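Local coordinates for importin subunit beta-1 (Saccharomyces cerevisiae, PDB 5OWU), which carries proteins into the nucleus as the importin beta subunit, associating with importin alpha, which recognises the classical nuclear localization signal of the cargo, at residues 808-813 / 856-861; 239-244 / 283-288; 35-40 / 66-71. All blocks are in the same frame, centred on the assembly; numbering follows the deposited sequence.

Interaction 1: residues 808-813 / 856-861; sequences DIAAMF and KRQLSL
Gln858 reaches across to helix 796-812 at its C-terminal end and donates an N-H of NE2 to the carbonyl oxygen of Phe813. The bond is well formed: Gln858 NE2 to Phe813 O measures 3.0 Å, with an N-H...O angle of 158°. Phe813 O lies almost in the plane of the Gln858 amide, whereas NE2 comes to this carbonyl tilted 33° from the carbonyl plane. A bend at chi2 (-69°) redirects the glutamine chain, so that the amide runs along the partner helix toward its C-terminal end. The same conformation brings Gln858 CG to 3.9 Å from Ala810 CB, so the aliphatic part of the side chain packs on a methyl group while the amide serves the backbone. Gln858 NE2 is also 3.1 Å from Ala810 O, a carbonyl that already accepts from Phe813 N at 3.3 Å as the helix closes. Phe813 has left helical geometry and sends its carbonyl toward Gln858 but its ring away, with Ile809 O in the ring plane at the ring's edge. All three touching residues are buried, so the amide supplies a polar partner for a helix-end carbonyl inside the protein. The pair joins HEAT 18 to HEAT 19, the last two repeats. Along the same seam Ala810 and Ala811 touch Gln854 of helix 842-860, and Asp808 OD1 bonds Trp850 NE1; on another side of helix 796-812, Ile809 and Phe813 pack against Val776 of helix 776-788.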
ATOM      1  N   ASP A 808      18.247 -14.907 -24.609  1.00 39.40           N
ATOM      2  CA  ASP A 808      18.791 -16.233 -24.313  1.00 38.16           C
ATOM      3  C   ASP A 808      17.987 -17.327 -25.004  1.00 38.08           C
ATOM      4  O   ASP A 808      18.554 -18.252 -25.603  1.00 38.22           O
ATOM      5  CB  ASP A 808      18.810 -16.471 -22.803  1.00 35.40           C
ATOM      6  CG  ASP A 808      19.652 -15.450 -22.051  1.00 45.63           C
ATOM      7  OD1 ASP A 808      20.452 -14.735 -22.691  1.00 43.86           O
ATOM      8  OD2 ASP A 808      19.516 -15.374 -20.809  1.00 44.05           O
ATOM      9  N   ILE A 809      16.658 -17.248 -24.924  1.00 40.15           N
ATOM     10  CA  ILE A 809      15.846 -18.236 -25.623  1.00 42.48           C
ATOM     11  C   ILE A 809      16.158 -18.198 -27.110  1.00 47.97           C
ATOM     12  O   ILE A 809      16.345 -19.247 -27.744  1.00 40.39           O
ATOM     13  CB  ILE A 809      14.350 -18.012 -25.338  1.00 38.06           C
ATOM     14  CG1 ILE A 809      14.062 -18.304 -23.862  1.00 36.02           C
ATOM     15  CG2 ILE A 809      13.492 -18.908 -26.237  1.00 41.35           C
ATOM     16  CD1 ILE A 809      12.659 -17.950 -23.406  1.00 28.42           C
ATOM     17  N   ALA A 810      16.264 -16.991 -27.688  1.00 45.09           N
ATOM     18  CA  ALA A 810      16.657 -16.903 -29.092  1.00 46.76           C
ATOM     19  C   ALA A 810      17.972 -17.638 -29.345  1.00 48.50           C
ATOM     20  O   ALA A 810      18.100 -18.381 -30.323  1.00 45.24           O
ATOM     21  CB  ALA A 810      16.787 -15.445 -29.520  1.00 49.61           C
ATOM     22  N   ALA A 811      18.962 -17.442 -28.472  1.00 45.49           N
ATOM     23  CA  ALA A 811      20.268 -18.056 -28.683  1.00 43.04           C
ATOM     24  C   ALA A 811      20.204 -19.572 -28.575  1.00 53.00           C
ATOM     25  O   ALA A 811      21.037 -20.271 -29.158  1.00 44.85           O
ATOM     26  CB  ALA A 811      21.270 -17.512 -27.667  1.00 48.01           C
ATOM     27  N   MET A 812      19.245 -20.100 -27.813  1.00 47.75           N
ATOM     28  CA  MET A 812      19.170 -21.544 -27.635  1.00 45.71           C
ATOM     29  C   MET A 812      18.669 -22.263 -28.882  1.00 52.83           C
ATOM     30  O   MET A 812      18.922 -23.461 -29.040  1.00 45.60           O
ATOM     31  CB  MET A 812      18.261 -21.879 -26.461  1.00 34.53           C
ATOM     32  CG  MET A 812      18.873 -21.583 -25.112  1.00 38.73           C
ATOM     33  SD  MET A 812      17.723 -21.906 -23.786  1.00 40.04           S
ATOM     34  CE  MET A 812      17.365 -23.638 -24.062  1.00 38.40           C
ATOM     35  N   PHE A 813      17.928 -21.581 -29.756  1.00 40.31           N
ATOM     36  CA  PHE A 813      17.372 -22.235 -30.940  1.00 42.12           C
ATOM     37  C   PHE A 813      17.887 -21.564 -32.209  1.00 60.65           C
ATOM     38  O   PHE A 813      17.222 -20.669 -32.759  1.00 53.20           O
ATOM     39  CB  PHE A 813      15.843 -22.199 -30.908  1.00 40.55           C
ATOM     40  CG  PHE A 813      15.230 -22.938 -29.739  1.00 43.59           C
ATOM     41  CD1 PHE A 813      15.018 -22.297 -28.530  1.00 35.26           C
ATOM     42  CD2 PHE A 813      14.848 -24.271 -29.861  1.00 45.34           C
ATOM     43  CE1 PHE A 813      14.446 -22.968 -27.461  1.00 41.26           C
ATOM     44  CE2 PHE A 813      14.273 -24.948 -28.794  1.00 35.32           C
ATOM     45  CZ  PHE A 813      14.074 -24.298 -27.596  1.00 35.13           C
ATOM     46  N   LYS A 856      16.981  -9.944 -34.344  1.00 54.78           N
ATOM     47  CA  LYS A 856      17.254  -9.708 -35.759  1.00 59.95           C
ATOM     48  C   LYS A 856      17.820 -10.955 -36.425  1.00 61.76           C
ATOM     49  O   LYS A 856      17.439 -11.296 -37.555  1.00 53.18           O
ATOM     50  CB  LYS A 856      18.219  -8.534 -35.925  1.00 56.96           C
ATOM     51  CG  LYS A 856      17.624  -7.193 -35.559  1.00 59.18           C
ATOM     52  CD  LYS A 856      18.643  -6.077 -35.721  1.00 72.15           C
ATOM     53  CE  LYS A 856      17.991  -4.797 -36.217  1.00 78.47           C
ATOM     54  NZ  LYS A 856      17.477  -4.941 -37.610  1.00 78.17           N
ATOM     55  N   ARG A 857      18.734 -11.654 -35.743  1.00 60.28           N
ATOM     56  CA  ARG A 857      19.240 -12.905 -36.296  1.00 61.64           C
ATOM     57  C   ARG A 857      18.113 -13.915 -36.483  1.00 60.13           C
ATOM     58  O   ARG A 857      18.108 -14.676 -37.457  1.00 65.78           O
ATOM     59  CB  ARG A 857      20.338 -13.480 -35.401  1.00 63.65           C
ATOM     60  CG  ARG A 857      20.734 -14.897 -35.779  1.00 76.22           C
ATOM     61  CD  ARG A 857      22.093 -15.287 -35.221  1.00 83.62           C
ATOM     62  NE  ARG A 857      23.177 -14.991 -36.154  1.00 94.45           N
ATOM     63  CZ  ARG A 857      23.399 -15.660 -37.282  1.00100.30           C
ATOM     64  NH1 ARG A 857      22.602 -16.661 -37.636  1.00 97.98           N
ATOM     65  NH2 ARG A 857      24.414 -15.325 -38.067  1.00101.45           N
ATOM     66  N   GLN A 858      17.143 -13.930 -35.565  1.00 57.05           N
ATOM     67  CA  GLN A 858      16.015 -14.848 -35.701  1.00 62.32           C
ATOM     68  C   GLN A 858      15.194 -14.517 -36.937  1.00 58.10           C
ATOM     69  O   GLN A 858      14.749 -15.419 -37.657  1.00 67.10           O
ATOM     70  CB  GLN A 858      15.135 -14.806 -34.450  1.00 53.81           C
ATOM     71  CG  GLN A 858      15.678 -15.590 -33.268  1.00 47.75           C
ATOM     72  CD  GLN A 858      15.658 -17.091 -33.496  1.00 46.98           C
ATOM     73  OE1 GLN A 858      14.714 -17.633 -34.072  1.00 45.56           O
ATOM     74  NE2 GLN A 858      16.703 -17.770 -33.041  1.00 49.98           N
ATOM     75  N   LEU A 859      14.982 -13.226 -37.204  1.00 79.06           N
ATOM     76  CA  LEU A 859      14.293 -12.849 -38.433  1.00 74.38           C
ATOM     77  C   LEU A 859      15.103 -13.224 -39.666  1.00 73.72           C
ATOM     78  O   LEU A 859      14.526 -13.524 -40.718  1.00 78.98           O
ATOM     79  CB  LEU A 859      13.992 -11.349 -38.438  1.00 76.48           C
ATOM     80  CG  LEU A 859      12.813 -10.843 -37.603  1.00 70.04           C
ATOM     81  CD1 LEU A 859      12.405  -9.458 -38.099  1.00 70.71           C
ATOM     82  CD2 LEU A 859      11.623 -11.787 -37.643  1.00 68.75           C
ATOM     83  N   SER A 860      16.433 -13.220 -39.562  1.00 81.47           N
ATOM     84  CA  SER A 860      17.247 -13.630 -40.700  1.00 84.14           C
ATOM     85  C   SER A 860      16.974 -15.076 -41.100  1.00 83.53           C
ATOM     86  O   SER A 860      17.015 -15.406 -42.290  1.00 87.10           O
ATOM     87  CB  SER A 860      18.727 -13.445 -40.380  1.00 89.44           C
ATOM     88  OG  SER A 860      19.528 -14.195 -41.275  1.00 96.98           O
ATOM     89  N   LEU A 861      16.693 -15.945 -40.134  1.00 88.77           N
ATOM     90  CA  LEU A 861      16.480 -17.362 -40.420  1.00 86.15           C
ATOM     91  C   LEU A 861      15.192 -17.565 -41.211  1.00 84.82           C
ATOM     92  O   LEU A 861      15.223 -17.765 -42.426  1.00 92.64           O
ATOM     93  CB  LEU A 861      16.435 -18.177 -39.123  1.00 81.47           C
ATOM     94  CG  LEU A 861      17.498 -17.839 -38.073  1.00 76.32           C
ATOM     95  CD1 LEU A 861      17.470 -18.849 -36.933  1.00 77.26           C
ATOM     96  CD2 LEU A 861      18.891 -17.769 -38.688  1.00 75.64           C
TER

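Interaction 2: residues 239-244 / 283-288; sequences EVQAAA and ASMTVE
Met285 drives its thioether into the backbone of helix 238-255 beside Ala242, and nearly all of the tight packing here belongs to this one side chain. Met285 SD sits 3.6 Å from Ala242 N and equally near that residue's CA, close enough for the sulfur to rest on the helix surface itself. Met285 SD also meets Gln241 CB at 3.9 Å, and the terminal methyl, Met285 CE, lies 3.9 Å from Ala242 CB. The reach comes from an extended chain: CG stands beside the backbone N and chi2 is trans (177°), which carries the sulfur straight over the gap. No hydrogen bond crosses, so shape and dispersion hold the pair. The small Ala242 is consistent with the close approach of the backbones, 6.6 Å between Ala242 CA and Met285 CA. Both segments belong to the second helix of a HEAT repeat, HEAT 6 and HEAT 7 respectively, so the methionine fills the groove between equivalent helices of successive repeats in the superhelix. Met285 is itself buried, and Ile238 and Phe245 of helix 238-255 complete its pocket. Shortening this side chain to an alanine is likely to open a gap against Ala242 and Gln241 and to cost Ile238 and Phe245 their contact with the thioether. The looser side begins at Gln241, which contributes its CB and backbone carbonyl carbon and is partly exposed, as is Ala242. Glu239 and Glu288 are exposed, the first touching Leu199 of helix 195-208 and the second Cys249 of helix 238-255.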
ATOM      1  N   GLU A 239     -19.643  18.391  11.159  1.00 52.94           N
ATOM      2  CA  GLU A 239     -19.650  17.075  10.524  1.00 44.42           C
ATOM      3  C   GLU A 239     -20.143  17.162   9.084  1.00 50.92           C
ATOM      4  O   GLU A 239     -19.618  16.475   8.196  1.00 48.60           O
ATOM      5  CB  GLU A 239     -20.511  16.106  11.334  1.00 54.03           C
ATOM      6  CG  GLU A 239     -19.851  15.637  12.622  1.00 62.65           C
ATOM      7  CD  GLU A 239     -20.798  14.866  13.521  1.00 81.67           C
ATOM      8  OE1 GLU A 239     -21.223  13.757  13.130  1.00 78.41           O
ATOM      9  OE2 GLU A 239     -21.125  15.374  14.615  1.00 88.08           O
ATOM     10  N   VAL A 240     -21.150  18.003   8.834  1.00 40.40           N
ATOM     11  CA  VAL A 240     -21.602  18.237   7.466  1.00 36.73           C
ATOM     12  C   VAL A 240     -20.456  18.782   6.626  1.00 38.75           C
ATOM     13  O   VAL A 240     -20.205  18.316   5.511  1.00 35.08           O
ATOM     14  CB  VAL A 240     -22.817  19.185   7.459  1.00 40.60           C
ATOM     15  CG1 VAL A 240     -23.144  19.670   6.040  1.00 33.84           C
ATOM     16  CG2 VAL A 240     -24.018  18.488   8.057  1.00 46.00           C
ATOM     17  N   GLN A 241     -19.740  19.778   7.156  1.00 42.33           N
ATOM     18  CA  GLN A 241     -18.567  20.300   6.465  1.00 42.73           C
ATOM     19  C   GLN A 241     -17.577  19.186   6.153  1.00 36.12           C
ATOM     20  O   GLN A 241     -17.109  19.057   5.018  1.00 34.05           O
ATOM     21  CB  GLN A 241     -17.893  21.384   7.311  1.00 47.35           C
ATOM     22  CG  GLN A 241     -18.660  22.686   7.393  1.00 45.08           C
ATOM     23  CD  GLN A 241     -17.919  23.737   8.204  1.00 60.61           C
ATOM     24  OE1 GLN A 241     -17.149  23.409   9.106  1.00 44.77           O
ATOM     25  NE2 GLN A 241     -18.141  25.005   7.877  1.00 67.10           N
ATOM     26  N   ALA A 242     -17.240  18.371   7.153  1.00 36.84           N
ATOM     27  CA  ALA A 242     -16.267  17.303   6.939  1.00 41.31           C
ATOM     28  C   ALA A 242     -16.706  16.385   5.803  1.00 39.18           C
ATOM     29  O   ALA A 242     -15.916  16.055   4.908  1.00 41.06           O
ATOM     30  CB  ALA A 242     -16.063  16.510   8.232  1.00 44.76           C
ATOM     31  N   ALA A 243     -17.974  15.975   5.813  1.00 33.59           N
ATOM     32  CA  ALA A 243     -18.476  15.123   4.741  1.00 29.59           C
ATOM     33  C   ALA A 243     -18.375  15.817   3.386  1.00 33.33           C
ATOM     34  O   ALA A 243     -17.948  15.212   2.390  1.00 37.77           O
ATOM     35  CB  ALA A 243     -19.921  14.723   5.040  1.00 30.42           C
ATOM     36  N   ALA A 244     -18.758  17.095   3.329  1.00 33.99           N
ATOM     37  CA  ALA A 244     -18.731  17.814   2.065  1.00 36.09           C
ATOM     38  C   ALA A 244     -17.308  17.938   1.532  1.00 41.45           C
ATOM     39  O   ALA A 244     -17.079  17.821   0.323  1.00 34.02           O
ATOM     40  CB  ALA A 244     -19.374  19.191   2.234  1.00 42.73           C
ATOM     41  N   ALA A 283      -9.682  23.669   9.574  1.00 36.02           N
ATOM     42  CA  ALA A 283      -8.423  23.925   8.893  1.00 42.00           C
ATOM     43  C   ALA A 283      -7.886  22.647   8.273  1.00 30.46           C
ATOM     44  O   ALA A 283      -7.458  22.643   7.111  1.00 32.23           O
ATOM     45  CB  ALA A 283      -7.411  24.525   9.869  1.00 43.24           C
ATOM     46  N   SER A 284      -7.927  21.543   9.027  1.00 32.21           N
ATOM     47  CA  SER A 284      -7.460  20.265   8.502  1.00 30.89           C
ATOM     48  C   SER A 284      -8.191  19.897   7.222  1.00 28.48           C
ATOM     49  O   SER A 284      -7.578  19.382   6.276  1.00 30.23           O
ATOM     50  CB  SER A 284      -7.644  19.160   9.545  1.00 41.66           C
ATOM     51  OG  SER A 284      -6.762  19.335  10.634  1.00 56.65           O
ATOM     52  N   MET A 285      -9.504  20.148   7.173  1.00 30.37           N
ATOM     53  CA  MET A 285     -10.262  19.888   5.948  1.00 44.51           C
ATOM     54  C   MET A 285      -9.657  20.630   4.763  1.00 34.98           C
ATOM     55  O   MET A 285      -9.434  20.047   3.686  1.00 34.39           O
ATOM     56  CB  MET A 285     -11.721  20.315   6.115  1.00 42.35           C
ATOM     57  CG  MET A 285     -12.494  19.583   7.181  1.00 36.16           C
ATOM     58  SD  MET A 285     -14.164  20.264   7.288  1.00 37.64           S
ATOM     59  CE  MET A 285     -14.525  19.975   9.018  1.00 50.29           C
ATOM     60  N   THR A 286      -9.403  21.932   4.934  1.00 36.26           N
ATOM     61  CA  THR A 286      -8.862  22.690   3.804  1.00 38.56           C
ATOM     62  C   THR A 286      -7.490  22.157   3.408  1.00 32.01           C
ATOM     63  O   THR A 286      -7.170  22.033   2.212  1.00 35.15           O
ATOM     64  CB  THR A 286      -8.782  24.183   4.136  1.00 35.81           C
ATOM     65  OG1 THR A 286      -7.728  24.424   5.077  1.00 51.54           O
ATOM     66  CG2 THR A 286     -10.094  24.680   4.713  1.00 49.21           C
ATOM     67  N   VAL A 287      -6.675  21.810   4.405  1.00 32.93           N
ATOM     68  CA  VAL A 287      -5.355  21.264   4.121  1.00 25.78           C
ATOM     69  C   VAL A 287      -5.480  20.020   3.254  1.00 26.23           C
ATOM     70  O   VAL A 287      -4.800  19.887   2.232  1.00 31.56           O
ATOM     71  CB  VAL A 287      -4.602  20.974   5.431  1.00 33.13           C
ATOM     72  CG1 VAL A 287      -3.291  20.243   5.151  1.00 28.90           C
ATOM     73  CG2 VAL A 287      -4.326  22.269   6.168  1.00 32.00           C
ATOM     74  N   GLU A 288      -6.368  19.095   3.640  1.00 28.41           N
ATOM     75  CA  GLU A 288      -6.521  17.868   2.867  1.00 28.31           C
ATOM     76  C   GLU A 288      -6.936  18.176   1.438  1.00 30.51           C
ATOM     77  O   GLU A 288      -6.500  17.500   0.498  1.00 27.08           O
ATOM     78  CB  GLU A 288      -7.540  16.936   3.530  1.00 30.92           C
ATOM     79  CG  GLU A 288      -7.848  15.676   2.717  1.00 38.92           C
ATOM     80  CD  GLU A 288      -6.612  14.837   2.436  1.00 54.03           C
ATOM     81  OE1 GLU A 288      -5.629  14.935   3.206  1.00 56.66           O
ATOM     82  OE2 GLU A 288      -6.622  14.075   1.442  1.00 59.43           O
TER

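Interaction 3: residues 35-40 / 66-71; sequences DNFLQF and KNELVS
Phe37 and Phe40, one turn apart on helix 37-48, meet the side chain of Glu68 through their outer ring carbons, and these apolar touches make up the contact. Phe37 CE1 meets Glu68 CB at 3.8 Å, and Phe37 CZ meets Leu69 CD2 at 4.2 Å; both partners lie near the ring plane, at the edge rather than over a face. Phe37 swings its ring across because CG is anti to the backbone N (chi1 -173°), and Phe40 takes the same setting. The second ring finds the next carbon of the glutamate, with Phe40 CE2 at 4.1 Å from Glu68 CG. Glu68 bends at chi2, which separates its methylenes, packed on the aromatics, from its carboxylate, whose plane stands at 89° to the Phe40 ring.

The helices concerned are the two of HEAT 2, near the N-terminus of the superhelix: Phe37 opens the first, and Glu68 follows directly on the second. Charge enters from beyond them. Arg83 of helix 74-87 forms a salt bridge to Glu68 OE1 and a cation-pi contact with Phe37, so one guanidinium group unites the acid and the ring.

Hydrogen bonds within each segment form a third class. Asn36 is the N-cap of helix 37-48: its OD1 accepts from Gln39 N at 3.1 Å, the donor lying above the carbonyl plane, 68° out of it. At the far end of helix 55-67, Lys66 O accepts from both Leu69 N (2.9 Å) and Val70 N as the chain leaves the helix, while Lys66 NZ donates to Asn67 OD1 at 3.0 Å. Leu69 then continues into apolar contact with Trp84 of helix 74-87 and with Ala121 and Ile122 of helix 109-126.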
ATOM      1  N   ASP A  35     -28.846 -26.424  -0.949  1.00 38.79           N
ATOM      2  CA  ASP A  35     -29.798 -27.393  -1.485  1.00 40.87           C
ATOM      3  C   ASP A  35     -31.028 -26.711  -2.059  1.00 44.77           C
ATOM      4  O   ASP A  35     -31.593 -27.193  -3.042  1.00 33.69           O
ATOM      5  CB  ASP A  35     -30.231 -28.389  -0.405  1.00 40.01           C
ATOM      6  CG  ASP A  35     -29.085 -29.229   0.110  1.00 49.33           C
ATOM      7  OD1 ASP A  35     -28.070 -29.370  -0.607  1.00 45.31           O
ATOM      8  OD2 ASP A  35     -29.210 -29.747   1.238  1.00 50.53           O
ATOM      9  N   ASN A  36     -31.468 -25.598  -1.455  1.00 34.53           N
ATOM     10  CA  ASN A  36     -32.676 -24.911  -1.910  1.00 34.77           C
ATOM     11  C   ASN A  36     -32.475 -23.405  -1.698  1.00 35.65           C
ATOM     12  O   ASN A  36     -33.021 -22.789  -0.781  1.00 29.57           O
ATOM     13  CB  ASN A  36     -33.918 -25.416  -1.177  1.00 38.97           C
ATOM     14  CG  ASN A  36     -35.211 -24.902  -1.798  1.00 40.17           C
ATOM     15  OD1 ASN A  36     -35.199 -24.006  -2.639  1.00 41.38           O
ATOM     16  ND2 ASN A  36     -36.337 -25.466  -1.371  1.00 56.74           N
ATOM     17  N   PHE A  37     -31.696 -22.791  -2.587  1.00 32.07           N
ATOM     18  CA  PHE A  37     -31.393 -21.377  -2.419  1.00 32.33           C
ATOM     19  C   PHE A  37     -32.660 -20.531  -2.454  1.00 33.60           C
ATOM     20  O   PHE A  37     -32.780 -19.562  -1.702  1.00 31.92           O
ATOM     21  CB  PHE A  37     -30.414 -20.901  -3.489  1.00 29.55           C
ATOM     22  CG  PHE A  37     -29.946 -19.491  -3.271  1.00 30.63           C
ATOM     23  CD1 PHE A  37     -29.078 -19.200  -2.237  1.00 31.33           C
ATOM     24  CD2 PHE A  37     -30.390 -18.457  -4.078  1.00 24.77           C
ATOM     25  CE1 PHE A  37     -28.649 -17.900  -2.018  1.00 30.46           C
ATOM     26  CE2 PHE A  37     -29.966 -17.157  -3.863  1.00 31.83           C
ATOM     27  CZ  PHE A  37     -29.101 -16.880  -2.834  1.00 32.77           C
ATOM     28  N   LEU A  38     -33.610 -20.871  -3.325  1.00 29.37           N
ATOM     29  CA  LEU A  38     -34.864 -20.123  -3.373  1.00 28.56           C
ATOM     30  C   LEU A  38     -35.496 -20.042  -1.990  1.00 32.88           C
ATOM     31  O   LEU A  38     -35.841 -18.955  -1.509  1.00 29.96           O
ATOM     32  CB  LEU A  38     -35.824 -20.774  -4.375  1.00 37.61           C
ATOM     33  CG  LEU A  38     -37.108 -20.030  -4.778  1.00 32.38           C
ATOM     34  CD1 LEU A  38     -37.768 -20.772  -5.931  1.00 43.91           C
ATOM     35  CD2 LEU A  38     -38.109 -19.874  -3.644  1.00 32.88           C
ATOM     36  N   GLN A  39     -35.651 -21.191  -1.326  1.00 32.85           N
ATOM     37  CA  GLN A  39     -36.280 -21.193  -0.008  1.00 32.88           C
ATOM     38  C   GLN A  39     -35.404 -20.483   1.022  1.00 26.76           C
ATOM     39  O   GLN A  39     -35.909 -19.724   1.853  1.00 29.13           O
ATOM     40  CB  GLN A  39     -36.578 -22.630   0.436  1.00 36.69           C
ATOM     41  CG  GLN A  39     -37.310 -22.708   1.769  1.00 47.57           C
ATOM     42  CD  GLN A  39     -37.577 -24.138   2.235  1.00 65.17           C
ATOM     43  OE1 GLN A  39     -36.767 -25.042   2.017  1.00 52.29           O
ATOM     44  NE2 GLN A  39     -38.718 -24.341   2.887  1.00 55.26           N
ATOM     45  N   PHE A  40     -34.095 -20.735   0.998  1.00 24.87           N
ATOM     46  CA  PHE A  40     -33.176 -20.062   1.917  1.00 28.39           C
ATOM     47  C   PHE A  40     -33.327 -18.541   1.836  1.00 25.55           C
ATOM     48  O   PHE A  40     -33.430 -17.850   2.859  1.00 25.41           O
ATOM     49  CB  PHE A  40     -31.748 -20.499   1.584  1.00 28.62           C
ATOM     50  CG  PHE A  40     -30.685 -19.717   2.285  1.00 30.24           C
ATOM     51  CD1 PHE A  40     -30.215 -20.116   3.521  1.00 30.80           C
ATOM     52  CD2 PHE A  40     -30.138 -18.590   1.698  1.00 31.85           C
ATOM     53  CE1 PHE A  40     -29.225 -19.400   4.167  1.00 35.09           C
ATOM     54  CE2 PHE A  40     -29.156 -17.866   2.338  1.00 31.39           C
ATOM     55  CZ  PHE A  40     -28.697 -18.271   3.576  1.00 37.67           C
ATOM     56  N   LYS A  66     -27.280 -11.385   2.131  1.00 27.68           N
ATOM     57  CA  LYS A  66     -26.461 -10.415   1.402  1.00 26.02           C
ATOM     58  C   LYS A  66     -25.135 -11.026   0.994  1.00 30.84           C
ATOM     59  O   LYS A  66     -24.665 -10.826  -0.133  1.00 27.53           O
ATOM     60  CB  LYS A  66     -26.209  -9.165   2.251  1.00 25.63           C
ATOM     61  CG  LYS A  66     -25.112  -8.224   1.702  1.00 32.33           C
ATOM     62  CD  LYS A  66     -24.640  -7.255   2.747  1.00 49.81           C
ATOM     63  CE  LYS A  66     -23.630  -7.905   3.681  1.00 42.90           C
ATOM     64  NZ  LYS A  66     -22.222  -7.659   3.244  1.00 42.14           N
ATOM     65  N   ASN A  67     -24.504 -11.752   1.908  1.00 26.58           N
ATOM     66  CA  ASN A  67     -23.223 -12.375   1.617  1.00 32.13           C
ATOM     67  C   ASN A  67     -23.346 -13.550   0.660  1.00 33.44           C
ATOM     68  O   ASN A  67     -22.316 -14.043   0.196  1.00 33.08           O
ATOM     69  CB  ASN A  67     -22.559 -12.826   2.915  1.00 39.37           C
ATOM     70  CG  ASN A  67     -22.002 -11.661   3.714  1.00 46.96           C
ATOM     71  OD1 ASN A  67     -21.658 -10.611   3.155  1.00 37.71           O
ATOM     72  ND2 ASN A  67     -21.911 -11.838   5.024  1.00 51.52           N
ATOM     73  N   GLU A  68     -24.558 -14.009   0.355  1.00 33.19           N
ATOM     74  CA  GLU A  68     -24.745 -14.955  -0.744  1.00 31.80           C
ATOM     75  C   GLU A  68     -25.107 -14.270  -2.062  1.00 34.38           C
ATOM     76  O   GLU A  68     -25.426 -14.954  -3.041  1.00 29.10           O
ATOM     77  CB  GLU A  68     -25.826 -15.978  -0.385  1.00 26.15           C
ATOM     78  CG  GLU A  68     -25.486 -16.849   0.817  1.00 30.52           C
ATOM     79  CD  GLU A  68     -24.226 -17.671   0.611  1.00 40.65           C
ATOM     80  OE1 GLU A  68     -23.989 -18.115  -0.528  1.00 32.73           O
ATOM     81  OE2 GLU A  68     -23.467 -17.859   1.582  1.00 46.11           O
ATOM     82  N   LEU A  69     -25.067 -12.944  -2.108  1.00 31.90           N
ATOM     83  CA  LEU A  69     -25.478 -12.192  -3.285  1.00 28.28           C
ATOM     84  C   LEU A  69     -24.382 -11.307  -3.855  1.00 33.86           C
ATOM     85  O   LEU A  69     -24.369 -11.066  -5.066  1.00 33.91           O
ATOM     86  CB  LEU A  69     -26.704 -11.323  -2.955  1.00 28.49           C
ATOM     87  CG  LEU A  69     -28.009 -12.071  -2.686  1.00 27.01           C
ATOM     88  CD1 LEU A  69     -29.102 -11.113  -2.237  1.00 25.65           C
ATOM     89  CD2 LEU A  69     -28.456 -12.847  -3.911  1.00 25.13           C
ATOM     90  N   VAL A  70     -23.457 -10.832  -3.026  1.00 38.21           N
ATOM     91  CA  VAL A  70     -22.325 -10.043  -3.488  1.00 35.97           C
ATOM     92  C   VAL A  70     -21.071 -10.581  -2.824  1.00 40.21           C
ATOM     93  O   VAL A  70     -21.116 -11.195  -1.757  1.00 45.24           O
ATOM     94  CB  VAL A  70     -22.489  -8.538  -3.190  1.00 29.46           C
ATOM     95  CG1 VAL A  70     -23.588  -7.946  -4.057  1.00 50.53           C
ATOM     96  CG2 VAL A  70     -22.784  -8.316  -1.705  1.00 40.05           C
ATOM     97  N   SER A  71     -19.940 -10.347  -3.484  1.00 48.14           N
ATOM     98  CA  SER A  71     -18.646 -10.794  -2.996  1.00 46.43           C
ATOM     99  C   SER A  71     -17.591  -9.804  -3.460  1.00 50.08           C
ATOM    100  O   SER A  71     -17.819  -9.007  -4.373  1.00 46.21           O
ATOM    101  CB  SER A  71     -18.312 -12.202  -3.498  1.00 50.31           C
ATOM    102  OG  SER A  71     -17.007 -12.589  -3.113  1.00 56.03           O
TER

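Overall arrangement
The three contacts share no helix and do not touch; their centres lie about 40 Å (interactions 2 and 3), 56 Å (1 and 3) and 61 Å (1 and 2) apart, in series along the superhelix. Interactions 1 and 2 join consecutive HEAT repeats and lie on opposite sides of the chain's centre, while interaction 3 joins the first helix of HEAT 2 to the loop that follows its second. Interactions 1 and 3 are buried; interaction 2 is partly open to solvent. Their chemistry differs: a side-chain amide meets a helix-end carbonyl in 1, a thioether packs on mid-helix backbone in 2, and aromatic rings meet a glutamate's methylenes and a leucine methyl in 3.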